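Local coordinates for glycosyl hydrolase family 2, TIM barrel domain protein (Parabacteroides merdae ATCC 43184, PDB 6DXU), which probably hydrolyses beta-glucuronides as a glycoside hydrolase family 2 beta-glucuronidase of a human gut bacterium, at residues 494-499 against 510-515; 480-485 against 501-506; 352-357 against 591-596; 370-375 against 417-422. All coordinates share one frame; numbering follows the deposited sequence.

Contact 1 (494-499 against 510-515); sequences TDYKSI and FLHVEW
Tyr-496 brings the rim of its ring up to the rim of the His-512 imidazole, CE2 lying 3.7 Å from ND1, so that neither ring covers the other's face. The planes are inclined by 31° and the centroids stay 6.0 Å apart. Tyr-496 has its CG anti to the backbone N (chi1 159°), which sends the ring off the first turn of helix 496-504 toward strand 512-513. Beyond the rims a water joins the polar ends: it sits 2.8 Å from Tyr-496 OH and 2.9 Å from His-512 ND1. The phenol oxygen is also hydrogen-bonded to Gln-579 NE2, at the end of helix 565-579. On the other side of the imidazole, His-512 NE2 bonds to the carbonyl O of Ile-484 and, weakly, to Glu-514 O at 3.1 Å. With carbonyl oxygens around NE2 and the water at ND1, both ring nitrogens of this buried histidine have polar company, which probably fixes the rotation of the imidazole and favours a proton on NE2.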
loop_
_atom_site.group_PDB
_atom_site.type_symbol
_atom_site.label_atom_id
_atom_site.label_comp_id
_atom_site.label_asym_id
_atom_site.label_seq_id
_atom_site.Cartn_x
_atom_site.Cartn_y
_atom_site.Cartn_z
ATOM N N THR D 494 17.305 46.249 -32.714
ATOM C CA THR D 494 18.547 47.019 -32.654
ATOM C C THR D 494 19.069 47.193 -31.229
ATOM O O THR D 494 20.202 47.651 -31.061
ATOM C CB THR D 494 18.354 48.397 -33.306
ATOM O OG1 THR D 494 17.188 49.017 -32.756
ATOM C CG2 THR D 494 18.184 48.259 -34.806
ATOM N N ASP D 495 18.286 46.831 -30.211
ATOM C CA ASP D 495 18.758 46.816 -28.828
ATOM C C ASP D 495 19.489 45.531 -28.438
ATOM O O ASP D 495 19.941 45.429 -27.292
ATOM C CB ASP D 495 17.592 47.044 -27.866
ATOM C CG ASP D 495 17.180 48.504 -27.784
ATOM O OD1 ASP D 495 17.927 49.362 -28.295
ATOM O OD2 ASP D 495 16.125 48.793 -27.187
ATOM N N TYR D 496 19.637 44.570 -29.353
ATOM C CA TYR D 496 20.189 43.263 -28.997
ATOM C C TYR D 496 21.564 43.387 -28.335
ATOM O O TYR D 496 21.805 42.815 -27.263
ATOM C CB TYR D 496 20.271 42.381 -30.248
ATOM C CG TYR D 496 21.264 41.240 -30.124
ATOM C CD1 TYR D 496 22.452 41.239 -30.859
ATOM C CD2 TYR D 496 21.028 40.184 -29.254
ATOM C CE1 TYR D 496 23.369 40.198 -30.745
ATOM C CE2 TYR D 496 21.934 39.152 -29.123
ATOM C CZ TYR D 496 23.099 39.163 -29.868
ATOM O OH TYR D 496 23.999 38.128 -29.735
ATOM N N LYS D 497 22.481 44.130 -28.957
ATOM C CA LYS D 497 23.848 44.195 -28.442
ATOM C C LYS D 497 23.894 44.845 -27.063
ATOM O O LYS D 497 24.562 44.339 -26.148
ATOM C CB LYS D 497 24.741 44.955 -29.421
ATOM C CG LYS D 497 26.195 45.059 -28.975
ATOM C CD LYS D 497 27.038 45.639 -30.088
ATOM C CE LYS D 497 28.451 45.931 -29.637
ATOM N NZ LYS D 497 29.269 46.359 -30.818
ATOM N N SER D 498 23.190 45.966 -26.886
ATOM C CA SER D 498 23.241 46.648 -25.594
ATOM C C SER D 498 22.609 45.801 -24.491
ATOM O O SER D 498 23.112 45.770 -23.358
ATOM C CB SER D 498 22.569 48.018 -25.684
ATOM O OG SER D 498 21.179 47.902 -25.901
ATOM N N ILE D 499 21.491 45.128 -24.785
ATOM C CA ILE D 499 20.897 44.250 -23.780
ATOM C C ILE D 499 21.870 43.136 -23.414
ATOM O O ILE D 499 22.027 42.792 -22.236
ATOM C CB ILE D 499 19.545 43.690 -24.263
ATOM C CG1 ILE D 499 18.530 44.820 -24.432
ATOM C CG2 ILE D 499 19.005 42.662 -23.251
ATOM C CD1 ILE D 499 17.248 44.391 -25.138
ATOM N N PHE D 510 28.213 33.945 -19.246
ATOM C CA PHE D 510 26.977 34.295 -19.931
ATOM C C PHE D 510 26.951 33.543 -21.252
ATOM O O PHE D 510 27.948 33.526 -21.984
ATOM C CB PHE D 510 26.911 35.817 -20.147
ATOM C CG PHE D 510 25.886 36.287 -21.167
ATOM C CD1 PHE D 510 26.240 36.479 -22.494
ATOM C CD2 PHE D 510 24.596 36.613 -20.774
ATOM C CE1 PHE D 510 25.303 36.944 -23.427
ATOM C CE2 PHE D 510 23.662 37.080 -21.686
ATOM C CZ PHE D 510 24.014 37.248 -23.014
ATOM N N LEU D 511 25.817 32.908 -21.547
ATOM C CA LEU D 511 25.606 32.236 -22.825
ATOM C C LEU D 511 24.143 32.428 -23.180
ATOM O O LEU D 511 23.276 32.044 -22.399
ATOM C CB LEU D 511 25.957 30.746 -22.735
ATOM C CG LEU D 511 25.617 29.902 -23.957
ATOM C CD1 LEU D 511 26.216 30.528 -25.191
ATOM C CD2 LEU D 511 26.150 28.485 -23.795
ATOM N N HIS D 512 23.867 33.038 -24.327
ATOM C CA HIS D 512 22.516 33.487 -24.656
ATOM C C HIS D 512 21.803 32.392 -25.453
ATOM O O HIS D 512 22.101 32.187 -26.627
ATOM C CB HIS D 512 22.598 34.793 -25.443
ATOM C CG HIS D 512 21.288 35.275 -25.988
ATOM N ND1 HIS D 512 21.207 36.269 -26.942
ATOM C CD2 HIS D 512 20.012 34.920 -25.703
ATOM C CE1 HIS D 512 19.937 36.495 -27.229
ATOM N NE2 HIS D 512 19.189 35.696 -26.482
ATOM N N VAL D 513 20.856 31.684 -24.843
ATOM C CA VAL D 513 20.083 30.699 -25.596
ATOM C C VAL D 513 18.631 31.159 -25.715
ATOM O O VAL D 513 18.004 31.542 -24.722
ATOM C CB VAL D 513 20.179 29.281 -25.005
ATOM C CG1 VAL D 513 21.589 28.710 -25.248
ATOM C CG2 VAL D 513 19.800 29.256 -23.538
ATOM N N GLU D 514 18.118 31.104 -26.952
ATOM C CA GLU D 514 16.772 31.454 -27.413
ATOM C C GLU D 514 16.699 32.910 -27.827
ATOM O O GLU D 514 16.835 33.821 -27.007
ATOM C CB GLU D 514 15.666 31.143 -26.386
ATOM C CG GLU D 514 15.620 29.668 -25.979
ATOM C CD GLU D 514 14.352 29.294 -25.231
ATOM O OE1 GLU D 514 13.328 29.996 -25.401
ATOM O OE2 GLU D 514 14.383 28.292 -24.484
ATOM N N TRP D 515 16.487 33.114 -29.122
ATOM C CA TRP D 515 16.138 34.401 -29.702
ATOM C C TRP D 515 15.564 34.101 -31.074
ATOM O O TRP D 515 15.670 32.975 -31.571
ATOM C CB TRP D 515 17.341 35.356 -29.780
ATOM C CG TRP D 515 18.545 34.859 -30.584
ATOM C CD1 TRP D 515 19.573 34.075 -30.124
ATOM C CD2 TRP D 515 18.838 35.126 -31.974
ATOM N NE1 TRP D 515 20.485 33.842 -31.137
ATOM C CE2 TRP D 515 20.059 34.481 -32.277
ATOM C CE3 TRP D 515 18.193 35.861 -32.980
ATOM C CZ2 TRP D 515 20.639 34.527 -33.554
ATOM C CZ3 TRP D 515 18.769 35.909 -34.249
ATOM C CH2 TRP D 515 19.983 35.246 -34.522
HETATM O O HOH W 1 23.633 37.797 -27.021
#

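Contact 2 (480-485 against 501-506); sequences YSPSIW and EQEMQK
With chi1 at -74° Glu-503 CG lies beside the backbone N, and a bend at chi2 (-68°) then brings the carboxylate over to the Pro-482 ring. There OE1 comes 3.3 Å from Pro-482 CB and a little farther from CG of the same ring, while Glu-503 CB and CG lie against the proline CG. Ile-484 covers the aliphatic part of the glutamate from two residues farther along the loop, on the side that faces the helix, its CD1 4.0 Å from Glu-503 CG. Both side chains run past the glutamate in the opposite direction. The other oxygen, OE2, forms a salt bridge with Lys-506 NZ at 3.1 Å, the ammonium approaching from above the carboxylate plane, 42° out of it. Were Glu-503 cut back to an alanine, Lys-506 would probably lose this partner and a gap would open beside Pro-482 and Ile-484. The glutamate thus works in two ways where helix 496-504 meets the loop after strand 479-481: its methylenes and OE1 pack on carbon, and OE2 is turned to a charge on its own side of the contact, which probably offsets the cost of setting a carboxylate against apolar groups.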
loop_
_atom_site.group_PDB
_atom_site.type_symbol
_atom_site.label_atom_id
_atom_site.label_comp_id
_atom_site.label_asym_id
_atom_site.label_seq_id
_atom_site.Cartn_x
_atom_site.Cartn_y
_atom_site.Cartn_z
ATOM N N TYR D 480 24.905 30.663 -17.304
ATOM C CA TYR D 480 23.544 31.171 -17.173
ATOM C C TYR D 480 23.090 31.863 -18.454
ATOM O O TYR D 480 23.865 32.589 -19.080
ATOM C CB TYR D 480 23.425 32.151 -16.004
ATOM C CG TYR D 480 22.010 32.643 -15.813
ATOM C CD1 TYR D 480 21.059 31.837 -15.194
ATOM C CD2 TYR D 480 21.622 33.913 -16.245
ATOM C CE1 TYR D 480 19.751 32.272 -15.027
ATOM C CE2 TYR D 480 20.314 34.361 -16.074
ATOM C CZ TYR D 480 19.387 33.531 -15.467
ATOM O OH TYR D 480 18.086 33.946 -15.288
ATOM N N SER D 481 21.832 31.627 -18.842
ATOM C CA SER D 481 21.182 32.360 -19.927
ATOM C C SER D 481 19.978 33.132 -19.413
ATOM O O SER D 481 19.088 32.541 -18.787
ATOM C CB SER D 481 20.716 31.419 -21.050
ATOM O OG SER D 481 20.134 32.171 -22.117
ATOM N N PRO D 482 19.908 34.437 -19.655
ATOM C CA PRO D 482 18.663 35.167 -19.409
ATOM C C PRO D 482 17.705 35.017 -20.582
ATOM O O PRO D 482 17.996 34.289 -21.536
ATOM C CB PRO D 482 19.141 36.616 -19.263
ATOM C CG PRO D 482 20.269 36.678 -20.275
ATOM C CD PRO D 482 20.971 35.318 -20.167
ATOM N N SER D 483 16.580 35.725 -20.529
ATOM C CA SER D 483 15.644 35.807 -21.640
ATOM C C SER D 483 15.917 37.095 -22.411
ATOM O O SER D 483 15.778 38.191 -21.860
ATOM C CB SER D 483 14.202 35.775 -21.130
ATOM O OG SER D 483 13.283 35.921 -22.194
ATOM N N ILE D 484 16.326 36.967 -23.669
ATOM C CA ILE D 484 16.595 38.118 -24.532
ATOM C C ILE D 484 15.933 37.838 -25.873
ATOM O O ILE D 484 16.477 37.100 -26.702
ATOM C CB ILE D 484 18.089 38.403 -24.709
ATOM C CG1 ILE D 484 18.779 38.632 -23.359
ATOM C CG2 ILE D 484 18.287 39.633 -25.604
ATOM C CD1 ILE D 484 20.310 38.701 -23.507
ATOM N N TRP D 485 14.762 38.429 -26.090
ATOM C CA TRP D 485 14.030 38.269 -27.339
ATOM C C TRP D 485 13.855 39.621 -28.024
ATOM O O TRP D 485 12.723 40.046 -28.279
ATOM C CB TRP D 485 12.671 37.619 -27.060
ATOM C CG TRP D 485 12.727 36.138 -26.837
ATOM C CD1 TRP D 485 12.848 35.484 -25.644
ATOM C CD2 TRP D 485 12.635 35.128 -27.842
ATOM N NE1 TRP D 485 12.860 34.120 -25.853
ATOM C CE2 TRP D 485 12.721 33.878 -27.195
ATOM C CE3 TRP D 485 12.490 35.159 -29.233
ATOM C CZ2 TRP D 485 12.663 32.671 -27.889
ATOM C CZ3 TRP D 485 12.430 33.961 -29.922
ATOM C CH2 TRP D 485 12.521 32.736 -29.252
ATOM N N GLU D 501 25.170 43.211 -23.589
ATOM C CA GLU D 501 26.253 43.780 -22.784
ATOM C C GLU D 501 25.835 43.933 -21.328
ATOM O O GLU D 501 26.611 43.632 -20.408
ATOM C CB GLU D 501 26.678 45.132 -23.360
ATOM C CG GLU D 501 27.506 45.026 -24.636
ATOM C CD GLU D 501 27.670 46.368 -25.333
ATOM O OE1 GLU D 501 26.905 47.308 -25.021
ATOM O OE2 GLU D 501 28.542 46.474 -26.219
ATOM N N GLN D 502 24.622 44.424 -21.096
ATOM C CA GLN D 502 24.132 44.565 -19.730
ATOM C C GLN D 502 23.957 43.207 -19.061
ATOM O O GLN D 502 24.253 43.053 -17.870
ATOM C CB GLN D 502 22.817 45.339 -19.719
ATOM C CG GLN D 502 22.945 46.770 -20.207
ATOM N N GLU D 503 23.443 42.221 -19.797
ATOM C CA GLU D 503 23.154 40.928 -19.188
ATOM C C GLU D 503 24.420 40.143 -18.866
ATOM O O GLU D 503 24.494 39.496 -17.816
ATOM C CB GLU D 503 22.229 40.116 -20.097
ATOM C CG GLU D 503 20.795 40.619 -20.080
ATOM C CD GLU D 503 20.130 40.378 -18.716
ATOM O OE1 GLU D 503 20.455 39.362 -18.057
ATOM O OE2 GLU D 503 19.297 41.207 -18.295
ATOM N N MET D 504 25.423 40.178 -19.748
ATOM C CA MET D 504 26.614 39.373 -19.508
ATOM C C MET D 504 27.317 39.769 -18.216
ATOM O O MET D 504 27.985 38.933 -17.598
ATOM C CB MET D 504 27.564 39.458 -20.708
ATOM C CG MET D 504 28.324 40.766 -20.864
ATOM S SD MET D 504 29.789 40.880 -19.804
ATOM C CE MET D 504 30.889 39.693 -20.575
ATOM N N GLN D 505 27.191 41.033 -17.797
ATOM C CA GLN D 505 27.870 41.513 -16.593
ATOM C C GLN D 505 27.253 40.975 -15.305
ATOM O O GLN D 505 27.873 41.092 -14.236
ATOM C CB GLN D 505 27.860 43.044 -16.570
ATOM C CG GLN D 505 28.590 43.692 -17.743
ATOM C CD GLN D 505 28.540 45.208 -17.685
ATOM O OE1 GLN D 505 27.756 45.851 -18.396
ATOM N NE2 GLN D 505 29.380 45.789 -16.832
ATOM N N LYS D 506 26.049 40.406 -15.372
ATOM C CA LYS D 506 25.384 39.929 -14.168
ATOM C C LYS D 506 25.871 38.561 -13.711
ATOM O O LYS D 506 25.601 38.172 -12.573
ATOM C CB LYS D 506 23.872 39.874 -14.387
ATOM C CG LYS D 506 23.253 41.217 -14.714
ATOM C CD LYS D 506 21.744 41.098 -14.852
ATOM C CE LYS D 506 21.128 42.399 -15.343
ATOM N NZ LYS D 506 19.642 42.286 -15.442
#

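Contact 3 (352-357 against 591-596); sequences MRMMKD and WPFKDF
A Met-aromatic contact ties helix 345-357 of the TIM barrel to the loop that follows strand 587-589. Met-355 lies across one face of the Phe-593 ring: its CG stands 3.4 Å from the ring centroid and only 9° off the normal, a close CH-pi contact. From there the chain runs on extended, with SD 4.7 Å from the centroid and still over the face, and the terminal CE reaching 3.6 Å from Phe-593 CD2. With chi1 at -176°, Phe-593 CG points opposite its main-chain nitrogen, and the ring extends toward the helix. At the far end of the ring, Phe-593 CZ meets Met-354 CB at 3.9 Å. Thr-330 of strand 323-331 touches both Met-355 and Phe-593, and Val-615 touches both Met-354 and Phe-593. The arrangement is that of a beta/alpha-barrel, in which the helix following the strand 323-331 packs on the outside of the barrel and here also receives an aromatic side chain from the loop after strand 587-589.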
loop_
_atom_site.group_PDB
_atom_site.type_symbol
_atom_site.label_atom_id
_atom_site.label_comp_id
_atom_site.label_asym_id
_atom_site.label_seq_id
_atom_site.Cartn_x
_atom_site.Cartn_y
_atom_site.Cartn_z
ATOM N N MET D 352 20.218 16.996 -39.175
ATOM C CA MET D 352 21.494 17.431 -38.614
ATOM C C MET D 352 22.463 17.839 -39.717
ATOM O O MET D 352 23.251 18.767 -39.534
ATOM C CB MET D 352 22.094 16.333 -37.735
ATOM C CG MET D 352 21.213 15.951 -36.507
ATOM S SD MET D 352 20.743 17.372 -35.495
ATOM C CE MET D 352 22.372 17.911 -34.955
ATOM N N ARG D 353 22.412 17.161 -40.864
ATOM C CA ARG D 353 23.209 17.594 -42.008
ATOM C C ARG D 353 22.797 18.991 -42.479
ATOM O O ARG D 353 23.658 19.813 -42.821
ATOM C CB ARG D 353 23.078 16.569 -43.135
ATOM C CG ARG D 353 23.685 17.023 -44.471
ATOM C CD ARG D 353 25.145 16.616 -44.523
ATOM N NE ARG D 353 26.015 17.740 -44.208
ATOM C CZ ARG D 353 27.261 17.623 -43.765
ATOM N NH1 ARG D 353 27.978 18.712 -43.518
ATOM N NH2 ARG D 353 27.782 16.422 -43.551
ATOM N N MET D 354 21.485 19.273 -42.515
ATOM C CA MET D 354 21.007 20.612 -42.861
ATOM C C MET D 354 21.541 21.670 -41.901
ATOM O O MET D 354 21.891 22.781 -42.323
ATOM C CB MET D 354 19.476 20.662 -42.851
ATOM C CG MET D 354 18.762 20.149 -44.081
ATOM S SD MET D 354 16.985 20.500 -43.902
ATOM C CE MET D 354 16.947 22.262 -44.150
ATOM N N MET D 355 21.561 21.363 -40.602
ATOM C CA MET D 355 22.121 22.296 -39.626
ATOM C C MET D 355 23.588 22.568 -39.897
ATOM O O MET D 355 24.026 23.723 -39.905
ATOM C CB MET D 355 21.990 21.742 -38.201
ATOM C CG MET D 355 20.633 21.751 -37.645
ATOM S SD MET D 355 20.796 21.271 -35.914
ATOM C CE MET D 355 19.053 20.995 -35.595
ATOM N N LYS D 356 24.380 21.503 -40.050
ATOM C CA LYS D 356 25.812 21.669 -40.292
ATOM C C LYS D 356 26.067 22.490 -41.557
ATOM O O LYS D 356 26.888 23.417 -41.556
ATOM C CB LYS D 356 26.472 20.292 -40.385
ATOM C CG LYS D 356 27.963 20.324 -40.637
ATOM C CD LYS D 356 28.704 20.887 -39.452
ATOM C CE LYS D 356 30.179 21.051 -39.822
ATOM N NZ LYS D 356 31.014 21.302 -38.642
ATOM N N ASP D 357 25.320 22.204 -42.625
ATOM C CA ASP D 357 25.440 22.965 -43.865
ATOM C C ASP D 357 25.027 24.420 -43.689
ATOM O O ASP D 357 25.341 25.251 -44.547
ATOM C CB ASP D 357 24.589 22.324 -44.964
ATOM C CG ASP D 357 25.171 21.019 -45.462
ATOM O OD1 ASP D 357 26.334 20.711 -45.120
ATOM O OD2 ASP D 357 24.457 20.296 -46.186
ATOM N N TRP D 591 16.342 30.158 -31.539
ATOM C CA TRP D 591 15.251 29.249 -31.166
ATOM C C TRP D 591 14.126 29.257 -32.199
ATOM O O TRP D 591 13.444 30.283 -32.349
ATOM C CB TRP D 591 14.657 29.607 -29.792
ATOM C CG TRP D 591 13.468 28.733 -29.466
ATOM C CD1 TRP D 591 12.161 28.936 -29.829
ATOM C CD2 TRP D 591 13.495 27.482 -28.760
ATOM N NE1 TRP D 591 11.371 27.888 -29.379
ATOM C CE2 TRP D 591 12.167 26.992 -28.712
ATOM C CE3 TRP D 591 14.506 26.746 -28.138
ATOM C CZ2 TRP D 591 11.837 25.792 -28.086
ATOM C CZ3 TRP D 591 14.174 25.544 -27.509
ATOM C CH2 TRP D 591 12.847 25.087 -27.488
ATOM N N PRO D 592 13.827 28.144 -32.885
ATOM C CA PRO D 592 14.577 26.901 -33.030
ATOM C C PRO D 592 15.081 26.781 -34.457
ATOM O O PRO D 592 14.849 27.671 -35.287
ATOM C CB PRO D 592 13.519 25.840 -32.783
ATOM C CG PRO D 592 12.326 26.427 -33.560
ATOM C CD PRO D 592 12.445 27.961 -33.374
ATOM N N PHE D 593 15.706 25.649 -34.767
ATOM C CA PHE D 593 16.076 25.380 -36.150
ATOM C C PHE D 593 14.843 25.154 -37.021
ATOM O O PHE D 593 14.753 25.679 -38.142
ATOM C CB PHE D 593 16.995 24.167 -36.209
ATOM C CG PHE D 593 17.500 23.856 -37.582
ATOM C CD1 PHE D 593 18.286 24.768 -38.261
ATOM C CD2 PHE D 593 17.211 22.642 -38.182
ATOM C CE1 PHE D 593 18.776 24.481 -39.523
ATOM C CE2 PHE D 593 17.696 22.342 -39.432
ATOM C CZ PHE D 593 18.485 23.259 -40.112
ATOM N N LYS D 594 13.901 24.338 -36.539
ATOM C CA LYS D 594 12.784 23.870 -37.350
ATOM C C LYS D 594 11.465 24.119 -36.635
ATOM O O LYS D 594 11.357 23.883 -35.422
ATOM C CB LYS D 594 12.943 22.373 -37.670
ATOM C CG LYS D 594 11.888 21.806 -38.610
ATOM C CD LYS D 594 12.117 20.326 -38.862
ATOM C CE LYS D 594 11.578 19.501 -37.670
ATOM N NZ LYS D 594 12.031 18.065 -37.713
ATOM N N ASP D 595 10.462 24.601 -37.390
ATOM C CA ASP D 595 9.098 24.713 -36.856
ATOM C C ASP D 595 8.705 23.425 -36.144
ATOM O O ASP D 595 9.001 22.325 -36.626
ATOM C CB ASP D 595 8.083 24.966 -37.985
ATOM C CG ASP D 595 8.150 26.382 -38.576
ATOM O OD1 ASP D 595 8.896 27.257 -38.074
ATOM O OD2 ASP D 595 7.424 26.610 -39.568
ATOM N N PHE D 596 8.005 23.558 -35.010
ATOM C CA PHE D 596 7.570 22.406 -34.235
ATOM C C PHE D 596 6.211 22.695 -33.616
ATOM O O PHE D 596 5.821 23.849 -33.415
ATOM C CB PHE D 596 8.568 22.048 -33.129
ATOM C CG PHE D 596 8.691 23.107 -32.082
ATOM C CD1 PHE D 596 7.900 23.082 -30.939
ATOM C CD2 PHE D 596 9.585 24.151 -32.254
ATOM C CE1 PHE D 596 8.012 24.074 -29.978
ATOM C CE2 PHE D 596 9.697 25.158 -31.311
ATOM C CZ PHE D 596 8.908 25.108 -30.154
#

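Contact 4 (370-375 against 417-422); sequences QSEIIL and HNHPAV
The imidazole of His-419 is met in two directions, over a face by Leu-375 and at an edge by Glu-372, both from the start of helix 372-381. Leu-375 CB sits almost centrally above the ring, 3.6 Å from its centroid and 10° off the normal, a CH-pi contact in which the two side chains cross at about a right angle. Glu-372 bends at chi2 (138°) to bring its carboxylate to the ring edge, where His-419 NE2 donates to OE2 at 2.7 Å. The bond is moderately bent, with OE2 somewhat out of the ring plane; it takes the anti lone pair of OE2, and the carboxylate and ring planes are 55° apart. Farther along, Leu-375 CD2 rests 3.8 Å from Val-422 CG2, at the start of strand 422-429. The second ring nitrogen, ND1, is hydrogen-bonded to Asp-379 OD2 of the same helix. A leucine at His-419 would probably leave the Glu-372 and Asp-379 carboxylates without this shared partner. Between two acidic side chains, the imidazole is likely to favour the cationic form, joining loop to helix by charge as well as packing.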
loop_
_atom_site.group_PDB
_atom_site.type_symbol
_atom_site.label_atom_id
_atom_site.label_comp_id
_atom_site.label_asym_id
_atom_site.label_seq_id
_atom_site.Cartn_x
_atom_site.Cartn_y
_atom_site.Cartn_z
ATOM N N GLN D 370 17.897 13.854 -25.767
ATOM C CA GLN D 370 17.412 13.484 -27.087
ATOM C C GLN D 370 17.993 12.142 -27.507
ATOM O O GLN D 370 18.873 11.591 -26.846
ATOM C CB GLN D 370 17.725 14.597 -28.099
ATOM C CG GLN D 370 16.850 15.825 -27.830
ATOM C CD GLN D 370 16.676 16.733 -29.037
ATOM O OE1 GLN D 370 17.197 16.462 -30.122
ATOM N NE2 GLN D 370 15.934 17.818 -28.849
ATOM N N SER D 371 17.446 11.591 -28.597
ATOM C CA SER D 371 17.922 10.318 -29.129
ATOM C C SER D 371 19.445 10.282 -29.221
ATOM O O SER D 371 20.079 11.249 -29.654
ATOM C CB SER D 371 17.335 10.096 -30.525
ATOM O OG SER D 371 18.002 9.042 -31.182
ATOM N N GLU D 372 20.035 9.139 -28.859
ATOM C CA GLU D 372 21.482 9.009 -28.999
ATOM C C GLU D 372 21.940 9.125 -30.452
ATOM O O GLU D 372 23.107 9.435 -30.695
ATOM C CB GLU D 372 21.985 7.687 -28.410
ATOM C CG GLU D 372 23.533 7.655 -28.300
ATOM C CD GLU D 372 24.049 7.057 -27.002
ATOM O OE1 GLU D 372 23.410 6.120 -26.476
ATOM O OE2 GLU D 372 25.091 7.532 -26.500
ATOM N N ILE D 373 21.059 8.871 -31.422
ATOM C CA ILE D 373 21.404 9.113 -32.825
ATOM C C ILE D 373 21.793 10.574 -33.030
ATOM O O ILE D 373 22.758 10.886 -33.745
ATOM C CB ILE D 373 20.233 8.702 -33.738
ATOM C CG1 ILE D 373 20.010 7.186 -33.667
ATOM C CG2 ILE D 373 20.479 9.151 -35.193
ATOM C CD1 ILE D 373 18.659 6.754 -34.242
ATOM N N ILE D 374 21.054 11.488 -32.396
ATOM C CA ILE D 374 21.366 12.912 -32.488
ATOM C C ILE D 374 22.737 13.194 -31.884
ATOM O O ILE D 374 23.561 13.906 -32.471
ATOM C CB ILE D 374 20.277 13.750 -31.799
ATOM C CG1 ILE D 374 18.914 13.558 -32.476
ATOM C CG2 ILE D 374 20.676 15.241 -31.783
ATOM C CD1 ILE D 374 18.877 14.030 -33.949
ATOM N N LEU D 375 23.012 12.634 -30.704
ATOM C CA LEU D 375 24.305 12.894 -30.076
ATOM C C LEU D 375 25.446 12.351 -30.920
ATOM O O LEU D 375 26.491 12.998 -31.049
ATOM C CB LEU D 375 24.350 12.296 -28.668
ATOM C CG LEU D 375 23.523 13.371 -27.982
ATOM C CD1 LEU D 375 22.130 12.901 -27.642
ATOM C CD2 LEU D 375 24.263 14.066 -26.855
ATOM N N HIS D 417 27.688 10.606 -21.270
ATOM C CA HIS D 417 28.975 11.062 -20.741
ATOM C C HIS D 417 30.092 11.028 -21.777
ATOM O O HIS D 417 30.985 11.885 -21.761
ATOM C CB HIS D 417 29.361 10.175 -19.558
ATOM C CG HIS D 417 30.775 10.336 -19.110
ATOM N ND1 HIS D 417 31.805 9.580 -19.627
ATOM C CD2 HIS D 417 31.324 11.121 -18.152
ATOM C CE1 HIS D 417 32.937 9.926 -19.039
ATOM N NE2 HIS D 417 32.673 10.854 -18.134
ATOM N N ASN D 418 30.095 10.026 -22.650
ATOM C CA ASN D 418 31.261 9.831 -23.508
ATOM C C ASN D 418 31.278 10.746 -24.726
ATOM O O ASN D 418 32.306 10.795 -25.419
ATOM C CB ASN D 418 31.356 8.373 -23.990
ATOM C CG ASN D 418 31.454 7.365 -22.840
ATOM O OD1 ASN D 418 31.957 7.675 -21.762
ATOM N ND2 ASN D 418 30.963 6.148 -23.079
ATOM N N HIS D 419 30.185 11.450 -25.028
ATOM C CA HIS D 419 30.146 12.243 -26.258
ATOM C C HIS D 419 31.029 13.481 -26.161
ATOM O O HIS D 419 30.734 14.374 -25.359
ATOM C CB HIS D 419 28.711 12.664 -26.578
ATOM C CG HIS D 419 27.826 11.510 -26.912
ATOM N ND1 HIS D 419 27.913 10.834 -28.109
ATOM C CD2 HIS D 419 26.867 10.881 -26.188
ATOM C CE1 HIS D 419 27.035 9.844 -28.113
ATOM N NE2 HIS D 419 26.381 9.858 -26.966
ATOM N N PRO D 420 32.066 13.622 -26.986
ATOM C CA PRO D 420 32.877 14.850 -26.909
ATOM C C PRO D 420 32.087 16.109 -27.241
ATOM O O PRO D 420 32.458 17.199 -26.786
ATOM C CB PRO D 420 34.016 14.598 -27.916
ATOM C CG PRO D 420 33.469 13.576 -28.856
ATOM C CD PRO D 420 32.570 12.692 -28.010
ATOM N N ALA D 421 30.990 15.996 -27.991
ATOM C CA ALA D 421 30.189 17.182 -28.302
ATOM C C ALA D 421 29.649 17.866 -27.052
ATOM O O ALA D 421 29.491 19.092 -27.039
ATOM C CB ALA D 421 29.032 16.802 -29.233
ATOM N N VAL D 422 29.329 17.108 -26.000
ATOM C CA VAL D 422 28.617 17.710 -24.874
ATOM C C VAL D 422 29.568 18.582 -24.063
ATOM O O VAL D 422 30.635 18.129 -23.626
ATOM C CB VAL D 422 27.974 16.629 -23.990
ATOM C CG1 VAL D 422 27.253 17.279 -22.807
ATOM C CG2 VAL D 422 27.017 15.754 -24.809
#

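Along the chain contact 4 closes first; the segments of contacts 1 and 2 then alternate, and contact 3, joining 352-357 to 591-596, spans all the others. Contacts 1 and 2 form one cluster, their centres 6 Å apart: both use helix 496-504 and reach the same barrel sheet, and Val-513 N probably bonds to Ser-481 OG. Contact 3, centred about 20 Å from contact 1, meets it where Trp-515 O probably accepts from Trp-591 N. Its helix 345-357 packs on helix 372-381 of contact 4 through Met-352 and Ile-374, the two centres being about 17 Å apart. Together they join helices and loops at several places around the TIM barrel, the catalytic domain in this family.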